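Local coordinates for protein aromatic-amino-acid transaminase TyrB (PDB 4WD2) that probably catalyses pyridoxal-phosphate-dependent transfer of amino groups between aromatic amino acids and 2-oxo acids, at residues 176-179 and 180-183; 196-199 and 200-203; 225-229 and 230-234; 350-354 and 355-359. All coordinates share one frame; numbering follows the deposited sequence.

From the N terminus the four contacts follow in series; none nests in or crosses another, and each closes a short local turn. Contact 1 turns the chain from helix 167-175 into strand 182-186 of the large mixed sheet. Contact 2 opens helix 199-211, which leads on to strand 215-220. Contact 3 shapes the loop after that strand into helix 229-232, and contact 4 folds the end of helix 348-351 back into strand 356-358. Contact 1 stands apart, its nearest atoms about 8 Å from contact 2 and about 17 Å from contact 4. The other three touch: Phe-234 packs on contact 2, Asp-196 forms a salt bridge with Arg-353, and Phe-225 meets Met-355.

Contact 1. Residues 176-179 and 180-183; sequences ALPA and RSIV
Ser-181 holds the carbonyl oxygen of Pro-178 twice, closing a type II beta turn from Pro-178 to Ser-181. Of the two hydrogen bonds, the backbone one from Ser-181 N to Pro-178 O is long at 3.3 Å, with an N-H...O angle of 149°. The hydroxyl bond, donated by Ser-181 OG to Pro-178 O, is shorter at 2.7 Å. Both donors arrive from the same face of the carbonyl plane. With OG turned beside its own backbone N (chi1 -64°), the hydroxyl also comes under the proline ring, Ser-181 OG lying 3.2 Å from Pro-178 CD.

In the apolar part, Leu-177 CD1 meets Val-183 CG2 at 3.9 Å, the two side chains crossing at a slant, and Trp-132 of strand 131-135 packs against both Leu-177 and Ser-181.

At the outer corner, Arg-180 takes the positive phi (70°) of the turn's third residue. Its side chain bends back so that Ala-179 CB sits 3.5 Å above the guanidinium plane, toward the rim, and Met-9 of the second subunit packs on it.

The chemistry implies a turn whose long backbone bond is supplemented by a shorter one from the buried serine hydroxyl, where helix 167-175 gives way to strand 182-186.

Contact 2. Residues 196-199 and 200-203; sequences DLDE and GQWE
Asp-198 and Gln-201 exchange reciprocal bonds in a capping box, with Asp-198 as the N-cap of helix 199-211. Gln-201 N donates to Asp-198 OD1 at 2.8 Å, nearly straight at 165° and almost in line with the C-O bond. In return Asp-198 N donates to Gln-201 OE1 at 3.0 Å (162°). The aspartate CG stands between its backbone N and carbonyl carbon (chi1 61°), which swings OD1 over the first turn. The carboxylate and amide groups lie stacked, their planes tilted modestly against each other. Behind the cap the regular helical bonding begins with Trp-202 N to Asp-198 O at 2.9 Å.

The tight part lies on the inner side, where Leu-197 covers one face of the Trp-202 indole. Leu-197 CD2 sits 3.9 Å above the Trp-202 ring plane, over its centre, while Leu-197 CB makes a CH-pi contact 3.9 Å from the centroid of the five-membered ring.

The looser parts, at three separate places, are bridged by water. One molecule donates to both Asp-196 O and Gln-201 OE1, so that this amide oxygen has two donors. A second accepts from Trp-202 NE1 at 2.9 Å, in the plane of the ring at its edge, and donates to Leu-197 O. A third joins Glu-199 O to Glu-203 OE1, at 2.7 Å from the latter, whereas Glu-203 OE2 is paired with Arg-242.

Among its neighbours, Phe-234 and Ala-235 of helix 234-241 meet Trp-202, while Met-170 of helix 167-175 and Leu-165 of strand 164-165 pack on Leu-197.

Contact 3. Residues 225-229 and 230-234; sequences FGAGL and DADAF
Asp-232 reaches back across the turn to Gly-226 and Ala-227, pinning the loop that follows strand 215-220 in this member of the PLP-dependent aminotransferase fold (fold type I). In the first shell, Gly-226 N donates to Asp-232 OD2 at 2.9 Å (162°) and Ala-227 N donates to Asp-232 OD1 at 2.8 Å (154°). Both N-H groups come in on the syn sides of the carboxylate, somewhat out of its plane. OD2 is held a second time by Gly-224 N, so the N-H groups of Gly-224, Gly-226 and Ala-227 converge on one buried carboxylate, an arrangement that probably favours its ionised form. Also directly across the turn, the methyl carbons Ala-227 CB and Ala-231 CB meet at 3.9 Å, and beside them a water accepts from Ala-231 N at 3.0 Å while donating to Ala-227 O.

The next shell fixes where the carboxylate stands. With CG beside the backbone N (chi1 -76°), Asp-232 is aimed at the loop, and its own backbone bond, Asp-232 N to Gly-228 O at 3.0 Å, runs nearly in line with that carbonyl. Two bonds spanning three residues, Ala-233 N to Asp-230 O and Phe-234 N to Ala-231 O, each 3.1 Å, carry the chain from the weakly bonded helix to Ala-233, the N-cap of helix 234-241. Asp-230 OD1 is paired with Arg-237.

Further out, Phe-225 packs on Met-322 and Ile-326, and Leu-229 packs on Leu-319, tying the loop to the long helix 309-338. The backbone of the same leucine is held as well, Leu-229 O accepting a hydrogen bond from Gln-223 NE2.

Contact 4. Residues 350-354 and 355-359; sequences VKQRG and MFTYT
Gln-352, the first residue to leave the helical path of helix 348-351, sends its side chain across a tight helix-to-strand turn to Thr-357 and Tyr-358. Gln-352 CB already lies 3.6 Å from Thr-357 OG1. CG stands beside the backbone N (chi1 -68°), and the extended chain beyond it carries CD and the amide across the threonine side chain at about a right angle. OE1 makes the main bond: Thr-357 OG1 donates to Gln-352 OE1 at 2.6 Å, in the carbonyl plane, with a C=O...donor angle of 148°. Gln-352 OE1 also takes a weak hydrogen bond from Tyr-358 N at 3.1 Å, bent to 126°. On the other branch Gln-352 NE2 runs past Tyr-358 CB at 4.1 Å and donates to Gly-163 O, so hydrogen bonds at both ends fix the rotation of this buried amide.

The threonine hydroxyl is positioned in turn by Arg-330, which reaches it through NH1 and uses NH2 for Gly-354 O and Phe-356 O. Gly-354, at positive phi, lies at the bend itself, while the Arg-353 side chain before it turns away to a salt bridge with Asp-196. Inside the bend a water donates to Arg-353 O at 2.8 Å and accepts from Phe-356 N at 3.0 Å, bridging the two arms of the turn. Beyond it, Met-355 CB rests 4.2 Å above the plane of the Phe-356 ring, over its centre.

Among its neighbours, strand 356-358 pairs antiparallel with strand 382-384, helix 309-338 supplies Arg-330 and packs Ile-326 on Met-355, and Tyr-358 meets Tyr-158 of strand 152-159 edge-to-face.

Contact 1. Residues 176-179 and 180-183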
loop_
_atom_site.group_PDB
_atom_site.type_symbol
_atom_site.label_atom_id
_atom_site.label_comp_id
_atom_site.label_asym_id
_atom_site.label_seq_id
_atom_site.Cartn_x
_atom_site.Cartn_y
_atom_site.Cartn_z
ATOM N N ALA A 176 -25.270 16.839 -18.043
ATOM C CA ALA A 176 -25.394 18.180 -17.488
ATOM C C ALA A 176 -24.154 18.621 -16.708
ATOM O O ALA A 176 -24.112 19.742 -16.194
ATOM C CB ALA A 176 -26.628 18.261 -16.595
ATOM N N LEU A 177 -23.149 17.753 -16.622
ATOM C CA LEU A 177 -21.952 18.057 -15.842
ATOM C C LEU A 177 -21.002 19.008 -16.569
ATOM O O LEU A 177 -20.899 18.984 -17.798
ATOM C CB LEU A 177 -21.206 16.768 -15.476
ATOM C CG LEU A 177 -22.044 15.747 -14.714
ATOM C CD1 LEU A 177 -21.210 14.520 -14.348
ATOM C CD2 LEU A 177 -22.639 16.403 -13.483
ATOM N N PRO A 178 -20.294 19.847 -15.803
ATOM C CA PRO A 178 -19.300 20.742 -16.393
ATOM C C PRO A 178 -18.075 19.962 -16.842
ATOM O O PRO A 178 -17.869 18.833 -16.384
ATOM C CB PRO A 178 -18.960 21.700 -15.248
ATOM C CG PRO A 178 -19.209 20.897 -14.017
ATOM C CD PRO A 178 -20.372 19.990 -14.337
ATOM N N ALA A 179 -17.280 20.555 -17.723
ATOM C CA ALA A 179 -16.056 19.920 -18.197
ATOM C C ALA A 179 -15.148 19.538 -17.033
ATOM O O ALA A 179 -15.093 20.236 -16.004
ATOM C CB ALA A 179 -15.320 20.834 -19.168
ATOM N N ARG A 180 -14.476 18.400 -17.213
ATOM C CA ARG A 180 -13.498 17.832 -16.281
ATOM C C ARG A 180 -14.113 17.299 -14.988
ATOM O O ARG A 180 -13.401 17.005 -14.032
ATOM C CB ARG A 180 -12.406 18.859 -15.980
ATOM C CG ARG A 180 -11.593 19.201 -17.224
ATOM C CD ARG A 180 -10.695 20.403 -17.004
ATOM N NE ARG A 180 -11.465 21.607 -16.718
ATOM C CZ ARG A 180 -12.025 22.376 -17.649
ATOM N NH1 ARG A 180 -11.901 22.069 -18.940
ATOM N NH2 ARG A 180 -12.711 23.454 -17.290
ATOM N N SER A 181 -15.433 17.146 -14.971
ATOM C CA SER A 181 -16.086 16.415 -13.895
ATOM C C SER A 181 -15.612 14.961 -13.902
ATOM O O SER A 181 -15.518 14.331 -14.957
ATOM C CB SER A 181 -17.609 16.476 -14.035
ATOM O OG SER A 181 -18.084 17.804 -13.895
ATOM N N ILE A 182 -15.301 14.434 -12.724
ATOM C CA ILE A 182 -14.820 13.061 -12.615
ATOM C C ILE A 182 -15.999 12.113 -12.413
ATOM O O ILE A 182 -16.728 12.216 -11.429
ATOM C CB ILE A 182 -13.814 12.905 -11.454
ATOM C CG1 ILE A 182 -12.601 13.812 -11.683
ATOM C CG2 ILE A 182 -13.385 11.447 -11.319
ATOM C CD1 ILE A 182 -11.811 14.122 -10.422
ATOM N N VAL A 183 -16.189 11.188 -13.351
ATOM C CA VAL A 183 -17.336 10.292 -13.296
ATOM C C VAL A 183 -16.893 8.854 -13.045
ATOM O O VAL A 183 -16.309 8.216 -13.917
ATOM C CB VAL A 183 -18.162 10.371 -14.602
ATOM C CG1 VAL A 183 -19.430 9.534 -14.492
ATOM C CG2 VAL A 183 -18.511 11.814 -14.911
#

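Contact 2. Residues 196-199 and 200-203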
loop_
_atom_site.group_PDB
_atom_site.type_symbol
_atom_site.label_atom_id
_atom_site.label_comp_id
_atom_site.label_asym_id
_atom_site.label_seq_id
_atom_site.Cartn_x
_atom_site.Cartn_y
_atom_site.Cartn_z
ATOM N N ASP A 196 -26.073 -3.669 -14.993
ATOM C CA ASP A 196 -25.049 -3.190 -15.931
ATOM C C ASP A 196 -25.642 -2.490 -17.152
ATOM O O ASP A 196 -26.755 -2.793 -17.576
ATOM C CB ASP A 196 -24.171 -4.348 -16.420
ATOM C CG ASP A 196 -23.278 -4.919 -15.333
ATOM O OD1 ASP A 196 -23.199 -4.313 -14.245
ATOM O OD2 ASP A 196 -22.637 -5.968 -15.580
ATOM N N LEU A 197 -24.877 -1.572 -17.733
ATOM C CA LEU A 197 -25.223 -1.013 -19.035
ATOM C C LEU A 197 -24.990 -2.063 -20.111
ATOM O O LEU A 197 -24.097 -2.903 -19.967
ATOM C CB LEU A 197 -24.387 0.232 -19.344
ATOM C CG LEU A 197 -24.778 1.608 -18.796
ATOM C CD1 LEU A 197 -24.803 1.622 -17.267
ATOM C CD2 LEU A 197 -23.804 2.651 -19.323
ATOM N N ASP A 198 -25.770 -2.022 -21.191
ATOM C CA ASP A 198 -25.430 -2.830 -22.362
ATOM C C ASP A 198 -24.521 -2.006 -23.280
ATOM O O ASP A 198 -24.303 -0.822 -23.044
ATOM C CB ASP A 198 -26.683 -3.331 -23.106
ATOM C CG ASP A 198 -27.570 -2.208 -23.631
ATOM O OD1 ASP A 198 -27.069 -1.291 -24.314
ATOM O OD2 ASP A 198 -28.792 -2.257 -23.373
ATOM N N GLU A 199 -23.979 -2.641 -24.312
ATOM C CA GLU A 199 -22.984 -2.002 -25.173
ATOM C C GLU A 199 -23.532 -0.841 -25.984
ATOM O O GLU A 199 -22.775 0.036 -26.393
ATOM C CB GLU A 199 -22.365 -3.037 -26.104
ATOM C CG GLU A 199 -21.544 -4.056 -25.332
ATOM C CD GLU A 199 -20.808 -5.029 -26.221
ATOM O OE1 GLU A 199 -21.018 -4.995 -27.452
ATOM O OE2 GLU A 199 -20.013 -5.821 -25.677
ATOM N N GLY A 200 -24.842 -0.833 -26.212
ATOM C CA GLY A 200 -25.493 0.289 -26.865
ATOM C C GLY A 200 -25.580 1.489 -25.936
ATOM O O GLY A 200 -25.284 2.616 -26.338
ATOM N N GLN A 201 -25.972 1.241 -24.687
ATOM C CA GLN A 201 -26.023 2.290 -23.673
ATOM C C GLN A 201 -24.622 2.846 -23.418
ATOM O O GLN A 201 -24.442 4.055 -23.241
ATOM C CB GLN A 201 -26.653 1.751 -22.383
ATOM C CG GLN A 201 -28.102 1.274 -22.574
ATOM C CD GLN A 201 -28.682 0.621 -21.336
ATOM O OE1 GLN A 201 -28.003 -0.138 -20.653
ATOM N NE2 GLN A 201 -29.948 0.920 -21.037
ATOM N N TRP A 202 -23.626 1.965 -23.435
ATOM C CA TRP A 202 -22.236 2.394 -23.291
ATOM C C TRP A 202 -21.824 3.371 -24.385
ATOM O O TRP A 202 -21.242 4.406 -24.093
ATOM C CB TRP A 202 -21.285 1.195 -23.290
ATOM C CG TRP A 202 -21.009 0.660 -21.912
ATOM C CD1 TRP A 202 -21.280 -0.592 -21.453
ATOM C CD2 TRP A 202 -20.425 1.375 -20.811
ATOM N NE1 TRP A 202 -20.888 -0.711 -20.140
ATOM C CE2 TRP A 202 -20.365 0.485 -19.722
ATOM C CE3 TRP A 202 -19.940 2.677 -20.646
ATOM C CZ2 TRP A 202 -19.840 0.853 -18.481
ATOM C CZ3 TRP A 202 -19.422 3.048 -19.409
ATOM C CH2 TRP A 202 -19.377 2.136 -18.343
ATOM N N GLU A 203 -22.122 3.048 -25.639
ATOM C CA GLU A 203 -21.768 3.950 -26.735
ATOM C C GLU A 203 -22.412 5.318 -26.556
ATOM O O GLU A 203 -21.752 6.342 -26.775
ATOM C CB GLU A 203 -22.160 3.367 -28.099
ATOM C CG GLU A 203 -21.172 3.739 -29.198
ATOM C CD GLU A 203 -19.763 3.236 -28.900
ATOM O OE1 GLU A 203 -19.634 2.110 -28.363
ATOM O OE2 GLU A 203 -18.789 3.959 -29.202
HETATM O O HOH W 1 -28.785 -2.104 -19.059
HETATM O O HOH W 2 -21.421 -3.158 -18.656
HETATM O O HOH W 3 -21.397 0.131 -28.645
#

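Contact 3. Residues 225-229 and 230-234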
loop_
_atom_site.group_PDB
_atom_site.type_symbol
_atom_site.label_atom_id
_atom_site.label_comp_id
_atom_site.label_asym_id
_atom_site.label_seq_id
_atom_site.Cartn_x
_atom_site.Cartn_y
_atom_site.Cartn_z
ATOM N N PHE A 225 -16.029 -11.990 -14.714
ATOM C CA PHE A 225 -17.211 -12.497 -14.011
ATOM C C PHE A 225 -18.560 -12.157 -14.644
ATOM O O PHE A 225 -19.596 -12.572 -14.133
ATOM C CB PHE A 225 -17.227 -11.981 -12.573
ATOM C CG PHE A 225 -16.252 -12.673 -11.673
ATOM C CD1 PHE A 225 -16.531 -13.932 -11.167
ATOM C CD2 PHE A 225 -15.070 -12.062 -11.326
ATOM C CE1 PHE A 225 -15.640 -14.563 -10.336
ATOM C CE2 PHE A 225 -14.173 -12.686 -10.491
ATOM C CZ PHE A 225 -14.455 -13.934 -9.993
ATOM N N GLY A 226 -18.564 -11.397 -15.731
ATOM C CA GLY A 226 -19.815 -11.035 -16.376
ATOM C C GLY A 226 -20.049 -11.837 -17.642
ATOM O O GLY A 226 -20.953 -12.677 -17.699
ATOM N N ALA A 227 -19.231 -11.571 -18.655
ATOM C CA ALA A 227 -19.335 -12.250 -19.941
ATOM C C ALA A 227 -17.960 -12.617 -20.500
ATOM O O ALA A 227 -17.780 -12.725 -21.714
ATOM C CB ALA A 227 -20.091 -11.379 -20.932
ATOM N N GLY A 228 -16.992 -12.814 -19.617
ATOM C CA GLY A 228 -15.654 -13.174 -20.048
ATOM C C GLY A 228 -14.743 -11.961 -20.044
ATOM O O GLY A 228 -15.210 -10.826 -19.988
ATOM N N LEU A 229 -13.439 -12.203 -20.106
ATOM C CA LEU A 229 -12.449 -11.140 -19.930
ATOM C C LEU A 229 -12.571 -10.011 -20.951
ATOM O O LEU A 229 -12.455 -8.839 -20.601
ATOM C CB LEU A 229 -11.043 -11.734 -19.987
ATOM C CG LEU A 229 -10.729 -12.690 -18.837
ATOM C CD1 LEU A 229 -9.535 -13.572 -19.169
ATOM C CD2 LEU A 229 -10.479 -11.900 -17.571
ATOM N N ASP A 230 -12.819 -10.359 -22.209
ATOM C CA ASP A 230 -12.845 -9.358 -23.270
ATOM C C ASP A 230 -14.109 -8.501 -23.250
ATOM O O ASP A 230 -14.030 -7.278 -23.306
ATOM C CB ASP A 230 -12.694 -10.031 -24.631
ATOM C CG ASP A 230 -11.367 -10.761 -24.772
ATOM O OD1 ASP A 230 -10.331 -10.081 -24.965
ATOM O OD2 ASP A 230 -11.368 -12.009 -24.697
ATOM N N ALA A 231 -15.271 -9.141 -23.169
ATOM C CA ALA A 231 -16.536 -8.411 -23.150
ATOM C C ALA A 231 -16.656 -7.544 -21.899
ATOM O O ALA A 231 -17.212 -6.444 -21.940
ATOM C CB ALA A 231 -17.716 -9.384 -23.244
ATOM N N ASP A 232 -16.129 -8.037 -20.783
ATOM C CA ASP A 232 -16.206 -7.293 -19.533
ATOM C C ASP A 232 -15.409 -5.983 -19.615
ATOM O O ASP A 232 -15.716 -5.024 -18.911
ATOM C CB ASP A 232 -15.720 -8.157 -18.356
ATOM C CG ASP A 232 -16.753 -9.202 -17.925
ATOM O OD1 ASP A 232 -17.901 -9.161 -18.414
ATOM O OD2 ASP A 232 -16.423 -10.064 -17.082
ATOM N N ALA A 233 -14.410 -5.933 -20.491
ATOM C CA ALA A 233 -13.601 -4.726 -20.635
ATOM C C ALA A 233 -14.055 -3.805 -21.776
ATOM O O ALA A 233 -13.332 -2.862 -22.122
ATOM C CB ALA A 233 -12.144 -5.105 -20.835
ATOM N N PHE A 234 -15.238 -4.057 -22.346
ATOM C CA PHE A 234 -15.705 -3.295 -23.515
ATOM C C PHE A 234 -15.696 -1.788 -23.287
ATOM O O PHE A 234 -15.257 -1.036 -24.155
ATOM C CB PHE A 234 -17.123 -3.710 -23.950
ATOM C CG PHE A 234 -17.708 -2.806 -25.025
ATOM C CD1 PHE A 234 -17.407 -3.012 -26.361
ATOM C CD2 PHE A 234 -18.523 -1.729 -24.687
ATOM C CE1 PHE A 234 -17.920 -2.177 -27.347
ATOM C CE2 PHE A 234 -19.033 -0.890 -25.660
ATOM C CZ PHE A 234 -18.729 -1.108 -26.992
HETATM O O HOH W 4 -15.637 -12.092 -23.513
#

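Contact 4. Residues 350-354 and 355-359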
loop_
_atom_site.group_PDB
_atom_site.type_symbol
_atom_site.label_atom_id
_atom_site.label_comp_id
_atom_site.label_asym_id
_atom_site.label_seq_id
_atom_site.Cartn_x
_atom_site.Cartn_y
_atom_site.Cartn_z
ATOM N N VAL A 350 -31.688 -13.049 -13.219
ATOM C CA VAL A 350 -30.957 -13.529 -14.383
ATOM C C VAL A 350 -30.471 -12.377 -15.257
ATOM O O VAL A 350 -29.585 -12.568 -16.097
ATOM C CB VAL A 350 -31.812 -14.498 -15.230
ATOM C CG1 VAL A 350 -31.930 -15.850 -14.533
ATOM C CG2 VAL A 350 -33.182 -13.907 -15.507
ATOM N N LYS A 351 -31.046 -11.192 -15.051
ATOM C CA LYS A 351 -30.671 -9.991 -15.805
ATOM C C LYS A 351 -29.489 -9.279 -15.161
ATOM O O LYS A 351 -28.613 -8.758 -15.846
ATOM C CB LYS A 351 -31.852 -9.025 -15.917
ATOM N N GLN A 352 -29.462 -9.257 -13.836
ATOM C CA GLN A 352 -28.329 -8.676 -13.134
ATOM C C GLN A 352 -27.116 -9.582 -13.312
ATOM O O GLN A 352 -27.252 -10.745 -13.702
ATOM C CB GLN A 352 -28.666 -8.452 -11.659
ATOM C CG GLN A 352 -29.725 -7.370 -11.481
ATOM C CD GLN A 352 -30.218 -7.250 -10.062
ATOM O OE1 GLN A 352 -29.864 -8.055 -9.200
ATOM N NE2 GLN A 352 -31.040 -6.236 -9.806
ATOM N N ARG A 353 -25.926 -9.044 -13.069
ATOM C CA ARG A 353 -24.699 -9.766 -13.410
ATOM C C ARG A 353 -23.585 -9.609 -12.380
ATOM O O ARG A 353 -23.546 -8.628 -11.636
ATOM C CB ARG A 353 -24.182 -9.307 -14.778
ATOM C CG ARG A 353 -25.050 -9.725 -15.949
ATOM C CD ARG A 353 -24.276 -9.623 -17.248
ATOM N NE ARG A 353 -23.596 -8.338 -17.364
ATOM C CZ ARG A 353 -22.741 -8.030 -18.334
ATOM N NH1 ARG A 353 -22.463 -8.918 -19.280
ATOM N NH2 ARG A 353 -22.166 -6.833 -18.359
ATOM N N GLY A 354 -22.675 -10.579 -12.354
ATOM C CA GLY A 354 -21.536 -10.538 -11.455
ATOM C C GLY A 354 -21.846 -11.215 -10.140
ATOM O O GLY A 354 -22.724 -12.063 -10.070
ATOM N N MET A 355 -21.145 -10.831 -9.081
ATOM C CA MET A 355 -21.322 -11.520 -7.809
ATOM C C MET A 355 -22.505 -11.025 -6.994
ATOM O O MET A 355 -22.884 -11.666 -6.019
ATOM C CB MET A 355 -20.056 -11.412 -6.968
ATOM C CG MET A 355 -18.954 -12.322 -7.453
ATOM S SD MET A 355 -17.534 -12.198 -6.386
ATOM C CE MET A 355 -16.230 -12.241 -7.608
ATOM N N PHE A 356 -23.098 -9.903 -7.378
ATOM C CA PHE A 356 -24.147 -9.330 -6.540
ATOM C C PHE A 356 -25.477 -9.194 -7.231
ATOM O O PHE A 356 -25.553 -9.048 -8.448
ATOM C CB PHE A 356 -23.719 -7.962 -6.021
ATOM C CG PHE A 356 -22.417 -7.987 -5.286
ATOM C CD1 PHE A 356 -22.339 -8.535 -4.018
ATOM C CD2 PHE A 356 -21.266 -7.484 -5.870
ATOM C CE1 PHE A 356 -21.136 -8.574 -3.337
ATOM C CE2 PHE A 356 -20.064 -7.522 -5.202
ATOM C CZ PHE A 356 -19.997 -8.067 -3.928
ATOM N N THR A 357 -26.532 -9.240 -6.430
ATOM C CA THR A 357 -27.865 -8.922 -6.904
ATOM C C THR A 357 -28.570 -8.062 -5.862
ATOM O O THR A 357 -28.444 -8.291 -4.653
ATOM C CB THR A 357 -28.677 -10.205 -7.228
ATOM O OG1 THR A 357 -28.771 -10.356 -8.651
ATOM C CG2 THR A 357 -30.098 -10.146 -6.646
ATOM N N TYR A 358 -29.248 -7.024 -6.342
ATOM C CA TYR A 358 -30.145 -6.238 -5.507
ATOM C C TYR A 358 -31.502 -6.918 -5.525
ATOM O O TYR A 358 -32.221 -6.826 -6.519
ATOM C CB TYR A 358 -30.251 -4.796 -6.018
ATOM C CG TYR A 358 -29.658 -3.774 -5.074
ATOM C CD1 TYR A 358 -28.549 -4.081 -4.296
ATOM C CD2 TYR A 358 -30.220 -2.511 -4.946
ATOM C CE1 TYR A 358 -28.010 -3.156 -3.425
ATOM C CE2 TYR A 358 -29.687 -1.578 -4.080
ATOM C CZ TYR A 358 -28.587 -1.910 -3.317
ATOM O OH TYR A 358 -28.052 -0.989 -2.452
ATOM N N THR A 359 -31.842 -7.614 -4.440
ATOM C CA THR A 359 -33.055 -8.430 -4.406
ATOM C C THR A 359 -34.318 -7.583 -4.421
ATOM O O THR A 359 -35.390 -8.063 -4.785
ATOM C CB THR A 359 -33.106 -9.349 -3.161
ATOM O OG1 THR A 359 -33.077 -8.555 -1.968
ATOM C CG2 THR A 359 -31.929 -10.322 -3.152
HETATM O O HOH W 5 -22.253 -7.771 -9.328
#